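Local coordinates for protein NleG5-1 effector (Enterobacteria phage YYZ-2008, PDB 5VGC) that probably acts as a ubiquitin-protein ligase of the NleG effector family, whose C-terminal part belongs to the RING clan, and binds calcium ions in the crystal, at residues 13-17 with 76-81; 25-29 with 83-87. The protein carries 1 engineered substitution. The contacts are given in a common frame with arbitrary orientation. Numbering follows the deposited sequence.

Contact 1: residues 13-17 with 76-81; sequences GVSFL and QYIEHI
An irregular loop, residues 13-17, lies against one side of helix 68-85 at residues 76-81. G13 turns the chain with positive phi (76/9). V14, F16 and L17 are extended, and S15 between them sits near the bridge region (-91/9). The helical segment is regular, with H80 N bonded to Q76 O and I81 N to Y77 O, both at 2.8 Å. S15 CA is 5.9 Å from Q76 CA, and F16 CA is 6.0 Å from H80 CA.

L17, in the mt rotamer, places CD2 3.4 Å from Y77 CE1 and CD1 4.4 Å from I81 CG1. L41 of strand 37-41 touches the side chains of all three residues. Y77 (chi1 m) runs along the loop backbone. Y77 CD1 is 3.9 Å from S15 O, and Y77 OH is 3.6 Å from V14 O. F16 O lies at the edge of the ring, 4.2 Å from Y77 CE1. H80 takes chi1 t and chi2 -94°, which sets one imidazole face under the backbone. L17 N is over that face, 3.6 Å from H80 CE1, and F16 CB is 3.3 Å from H80 CD2. The F16 side chain (chi1 p) also touches L11. Q76 (chi1 m, chi2 t) brings OE1 to 3.5 Å from S15 CB.

This is loop-on-helix packing in the N-terminal part of the protein, away from the calcium sites. The segments bury 394 Å² without a hydrogen bond, so between them the contact rests on van der Waals packing, with an apolar part at L17, Y77 and I81.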
loop_
_atom_site.group_PDB
_atom_site.type_symbol
_atom_site.label_atom_id
_atom_site.label_comp_id
_atom_site.label_asym_id
_atom_site.label_seq_id
_atom_site.Cartn_x
_atom_site.Cartn_y
_atom_site.Cartn_z
ATOM N N GLY A 13 -10.840 1.403 42.204
ATOM C CA GLY A 13 -9.454 0.932 42.230
ATOM C C GLY A 13 -8.899 0.393 40.923
ATOM O O GLY A 13 -7.798 -0.164 40.912
ATOM N N VAL A 14 -9.639 0.552 39.826
ATOM C CA VAL A 14 -9.233 0.024 38.518
ATOM C C VAL A 14 -9.699 0.933 37.376
ATOM O O VAL A 14 -10.652 1.715 37.525
ATOM C CB VAL A 14 -9.766 -1.412 38.285
ATOM C CG1 VAL A 14 -8.951 -2.437 39.072
ATOM C CG2 VAL A 14 -11.244 -1.511 38.645
ATOM N N SER A 15 -9.027 0.808 36.232
ATOM C CA SER A 15 -9.251 1.709 35.078
ATOM C C SER A 15 -10.313 1.238 34.056
ATOM O O SER A 15 -10.464 1.861 32.992
ATOM C CB SER A 15 -7.922 2.021 34.388
ATOM O OG SER A 15 -7.031 0.926 34.449
ATOM N N PHE A 16 -11.063 0.182 34.377
ATOM C CA PHE A 16 -12.201 -0.266 33.546
ATOM C C PHE A 16 -13.568 -0.186 34.267
ATOM O O PHE A 16 -13.659 -0.134 35.479
ATOM C CB PHE A 16 -11.964 -1.681 33.001
ATOM C CG PHE A 16 -11.611 -2.698 34.050
ATOM C CD1 PHE A 16 -12.603 -3.421 34.692
ATOM C CD2 PHE A 16 -10.283 -2.934 34.391
ATOM C CE1 PHE A 16 -12.280 -4.364 35.653
ATOM C CE2 PHE A 16 -9.949 -3.873 35.350
ATOM C CZ PHE A 16 -10.949 -4.588 35.987
ATOM N N LEU A 17 -14.617 -0.176 33.458
ATOM C CA LEU A 17 -16.004 -0.228 33.873
ATOM C C LEU A 17 -16.550 -1.653 33.706
ATOM O O LEU A 17 -15.960 -2.489 32.977
ATOM C CB LEU A 17 -16.850 0.695 32.985
ATOM C CG LEU A 17 -16.348 2.091 32.648
ATOM C CD1 LEU A 17 -17.233 2.692 31.566
ATOM C CD2 LEU A 17 -16.352 2.986 33.867
ATOM N N GLN A 76 -7.923 7.469 31.182
ATOM C CA GLN A 76 -8.064 6.006 31.248
ATOM C C GLN A 76 -9.501 5.588 30.899
ATOM O O GLN A 76 -9.719 4.677 30.072
ATOM C CB GLN A 76 -7.652 5.445 32.616
ATOM C CG GLN A 76 -6.159 5.575 32.921
ATOM C CD GLN A 76 -5.753 5.044 34.288
ATOM O OE1 GLN A 76 -6.509 5.126 35.263
ATOM N NE2 GLN A 76 -4.540 4.513 34.368
ATOM N N TYR A 77 -10.475 6.266 31.511
ATOM C CA TYR A 77 -11.876 5.955 31.200
ATOM C C TYR A 77 -12.232 6.208 29.744
ATOM O O TYR A 77 -13.013 5.441 29.163
ATOM C CB TYR A 77 -12.849 6.653 32.164
ATOM C CG TYR A 77 -12.965 5.974 33.531
ATOM C CD1 TYR A 77 -13.194 4.588 33.642
ATOM C CD2 TYR A 77 -12.843 6.712 34.707
ATOM C CE1 TYR A 77 -13.291 3.976 34.876
ATOM C CE2 TYR A 77 -12.953 6.102 35.953
ATOM C CZ TYR A 77 -13.177 4.733 36.030
ATOM O OH TYR A 77 -13.293 4.109 37.254
ATOM N N ILE A 78 -11.662 7.258 29.142
ATOM C CA ILE A 78 -11.818 7.481 27.688
ATOM C C ILE A 78 -11.203 6.325 26.911
ATOM O O ILE A 78 -11.826 5.813 25.976
ATOM C CB ILE A 78 -11.221 8.819 27.184
ATOM C CG1 ILE A 78 -12.020 9.995 27.746
ATOM C CG2 ILE A 78 -11.248 8.876 25.640
ATOM C CD1 ILE A 78 -11.508 11.367 27.370
ATOM N N GLU A 79 -9.986 5.920 27.286
ATOM C CA GLU A 79 -9.375 4.750 26.644
ATOM C C GLU A 79 -10.295 3.539 26.708
ATOM O O GLU A 79 -10.544 2.886 25.681
ATOM C CB GLU A 79 -8.009 4.425 27.243
ATOM C CG GLU A 79 -6.871 5.006 26.423
ATOM C CD GLU A 79 -5.525 4.604 26.946
ATOM O OE1 GLU A 79 -4.569 5.410 26.827
ATOM O OE2 GLU A 79 -5.431 3.482 27.483
ATOM N N HIS A 80 -10.806 3.254 27.912
ATOM C CA HIS A 80 -11.769 2.155 28.076
ATOM C C HIS A 80 -13.019 2.316 27.206
ATOM O O HIS A 80 -13.414 1.393 26.495
ATOM C CB HIS A 80 -12.215 1.982 29.523
ATOM C CG HIS A 80 -12.997 0.718 29.743
ATOM N ND1 HIS A 80 -14.370 0.670 29.691
ATOM C CD2 HIS A 80 -12.589 -0.551 29.996
ATOM C CE1 HIS A 80 -14.775 -0.569 29.916
ATOM N NE2 HIS A 80 -13.713 -1.327 30.107
ATOM N N ILE A 81 -13.638 3.480 27.258
ATOM C CA ILE A 81 -14.848 3.687 26.466
ATOM C C ILE A 81 -14.549 3.462 24.987
ATOM O O ILE A 81 -15.302 2.769 24.286
ATOM C CB ILE A 81 -15.460 5.089 26.689
ATOM C CG1 ILE A 81 -16.028 5.195 28.101
ATOM C CG2 ILE A 81 -16.573 5.362 25.678
ATOM C CD1 ILE A 81 -16.157 6.623 28.578
#

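Contact 2: residues 25-29 with 83-87; sequences LSEIR and RTLNH
L85 overlaps L25 and I28 on the facing side of helix 22-34. It has the mt rotamer (chi1 -66°, chi2 168°). L85 CD2 is 3.9 Å from L25 CD2, and L85 CD1 is 4.2 Å from I28 CG2. L85 CD2 lies between L25 and I28. L25 and I28 are also mt, and both point CA to CB toward 83-87. The closest CA pair is L25 and L85, 6.9 Å apart. L25 also places CD1 4.1 Å from T84 CG2. The T84 hydroxyl turns back to its own helix and bonds to H80 O.

Residues 25-29 are helical throughout, with R29 N bonded to L25 O at 2.8 Å. Residues 83-85 are the last turn of helix 68-85, and N86 leaves helical angles at -77/155. The contact is thus helix-to-helix packing at a C-terminal end, where carbonyls lack the next helical NH partner. R29 uses this: NH2 donates to L85 O at 2.8 Å, with an angle of 144° at the hydrogen. L85 O lies near the guanidinium plane, at its edge. R29 has chi1 m, chi2 t, chi3 -148° (between wells) and chi4 -71°, and its NH2 also lies 3.8 Å from L85 CD2.

F57 of strand 57-60 touches the side chains of both R29 and L85, and I28 rests on A37 and I39 of strand 37-41. Beyond the helix end, H87 stacks its ring on Y113 of the second subunit.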
loop_
_atom_site.group_PDB
_atom_site.type_symbol
_atom_site.label_atom_id
_atom_site.label_comp_id
_atom_site.label_asym_id
_atom_site.label_seq_id
_atom_site.Cartn_x
_atom_site.Cartn_y
_atom_site.Cartn_z
ATOM N N LEU A 25 -24.714 0.978 24.422
ATOM C CA LEU A 25 -23.598 1.372 23.549
ATOM C C LEU A 25 -24.111 1.839 22.176
ATOM O O LEU A 25 -23.628 2.844 21.635
ATOM C CB LEU A 25 -22.593 0.230 23.391
ATOM C CG LEU A 25 -21.888 -0.248 24.678
ATOM C CD1 LEU A 25 -21.238 -1.603 24.463
ATOM C CD2 LEU A 25 -20.852 0.754 25.156
ATOM N N SER A 26 -25.092 1.116 21.628
ATOM C CA SER A 26 -25.793 1.524 20.397
ATOM C C SER A 26 -26.349 2.946 20.497
ATOM O O SER A 26 -26.204 3.739 19.560
ATOM C CB SER A 26 -26.924 0.545 20.055
ATOM O OG SER A 26 -26.399 -0.701 19.621
ATOM N N GLU A 27 -26.972 3.271 21.627
ATOM C CA GLU A 27 -27.448 4.649 21.862
ATOM C C GLU A 27 -26.296 5.666 21.912
ATOM O O GLU A 27 -26.452 6.800 21.427
ATOM C CB GLU A 27 -28.355 4.731 23.108
ATOM C CG GLU A 27 -29.773 4.202 22.840
ATOM C CD GLU A 27 -30.525 3.738 24.087
ATOM O OE1 GLU A 27 -30.237 4.231 25.199
ATOM O OE2 GLU A 27 -31.418 2.873 23.949
ATOM N N ILE A 28 -25.147 5.270 22.467
ATOM C CA ILE A 28 -23.941 6.124 22.388
ATOM C C ILE A 28 -23.560 6.332 20.917
ATOM O O ILE A 28 -23.324 7.475 20.495
ATOM C CB ILE A 28 -22.708 5.577 23.147
ATOM C CG1 ILE A 28 -23.014 5.303 24.628
ATOM C CG2 ILE A 28 -21.555 6.576 23.061
ATOM C CD1 ILE A 28 -21.999 4.412 25.313
ATOM N N ARG A 29 -23.508 5.234 20.149
ATOM C CA ARG A 29 -23.187 5.313 18.711
ATOM C C ARG A 29 -24.176 6.209 17.937
ATOM O O ARG A 29 -23.770 6.963 17.042
ATOM C CB ARG A 29 -23.153 3.942 18.039
ATOM C CG ARG A 29 -22.222 2.890 18.619
ATOM C CD ARG A 29 -22.057 1.755 17.606
ATOM N NE ARG A 29 -21.852 0.414 18.178
ATOM C CZ ARG A 29 -20.753 -0.002 18.801
ATOM N NH1 ARG A 29 -20.693 -1.246 19.269
ATOM N NH2 ARG A 29 -19.715 0.809 18.969
ATOM N N ARG A 83 -12.070 1.686 23.654
ATOM C CA ARG A 83 -11.880 0.266 23.382
ATOM C C ARG A 83 -13.214 -0.498 23.362
ATOM O O ARG A 83 -13.420 -1.371 22.527
ATOM C CB ARG A 83 -10.920 -0.375 24.387
ATOM C CG ARG A 83 -9.470 -0.013 24.167
ATOM C CD ARG A 83 -8.544 -0.995 24.852
ATOM N NE ARG A 83 -7.204 -0.423 24.838
ATOM C CZ ARG A 83 -6.321 -0.552 23.843
ATOM N NH1 ARG A 83 -6.592 -1.237 22.728
ATOM N NH2 ARG A 83 -5.149 0.029 23.948
ATOM N N THR A 84 -14.118 -0.160 24.275
ATOM C CA THR A 84 -15.393 -0.859 24.359
ATOM C C THR A 84 -16.242 -0.576 23.122
ATOM O O THR A 84 -16.827 -1.495 22.559
ATOM C CB THR A 84 -16.152 -0.509 25.661
ATOM O OG1 THR A 84 -15.275 -0.680 26.785
ATOM C CG2 THR A 84 -17.361 -1.401 25.835
ATOM N N LEU A 85 -16.286 0.683 22.699
ATOM C CA LEU A 85 -16.982 1.063 21.454
ATOM C C LEU A 85 -16.352 0.569 20.128
ATOM O O LEU A 85 -17.067 0.102 19.245
ATOM C CB LEU A 85 -17.134 2.590 21.374
ATOM C CG LEU A 85 -18.045 3.223 22.414
ATOM C CD1 LEU A 85 -17.875 4.737 22.411
ATOM C CD2 LEU A 85 -19.486 2.839 22.129
ATOM N N ASN A 86 -15.035 0.681 19.984
ATOM C CA ASN A 86 -14.389 0.515 18.673
ATOM C C ASN A 86 -14.233 -0.931 18.199
ATOM O O ASN A 86 -14.177 -1.863 19.009
ATOM C CB ASN A 86 -13.012 1.194 18.688
ATOM C CG ASN A 86 -13.108 2.715 18.754
ATOM O OD1 ASN A 86 -14.143 3.308 18.439
ATOM N ND2 ASN A 86 -12.022 3.353 19.157
ATOM N N HIS A 87 -14.142 -1.106 16.882
ATOM C CA HIS A 87 -13.839 -2.414 16.298
ATOM C C HIS A 87 -12.390 -2.784 16.629
ATOM O O HIS A 87 -11.503 -1.919 16.621
ATOM C CB HIS A 87 -14.012 -2.426 14.786
ATOM C CG HIS A 87 -15.380 -2.032 14.323
ATOM N ND1 HIS A 87 -16.430 -2.921 14.211
ATOM C CD2 HIS A 87 -15.858 -0.834 13.925
ATOM C CE1 HIS A 87 -17.499 -2.281 13.778
ATOM N NE2 HIS A 87 -17.180 -1.012 13.598
#

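From the N terminus, the chain first passes 13-17, then enters helix 22-34 with 25-29. It next makes the antiparallel strands 37-41, 44-50 and 57-60 before reaching helix 68-85. Contact 1 closes a loop from 13-17 to 76-81. Contact 2 closes one from 25-29 to 83-87. The two loops cross, since the segments alternate along the chain, and both return to helix 68-85 in the same order. Their centres are 14 Å apart. Contact 1 joins the leading loop to this helix, and contact 2 joins helix 22-34 to the C-terminal end of helix 68-85. Strand 37-41 touches both contacts, so loop, helices and sheet pack together.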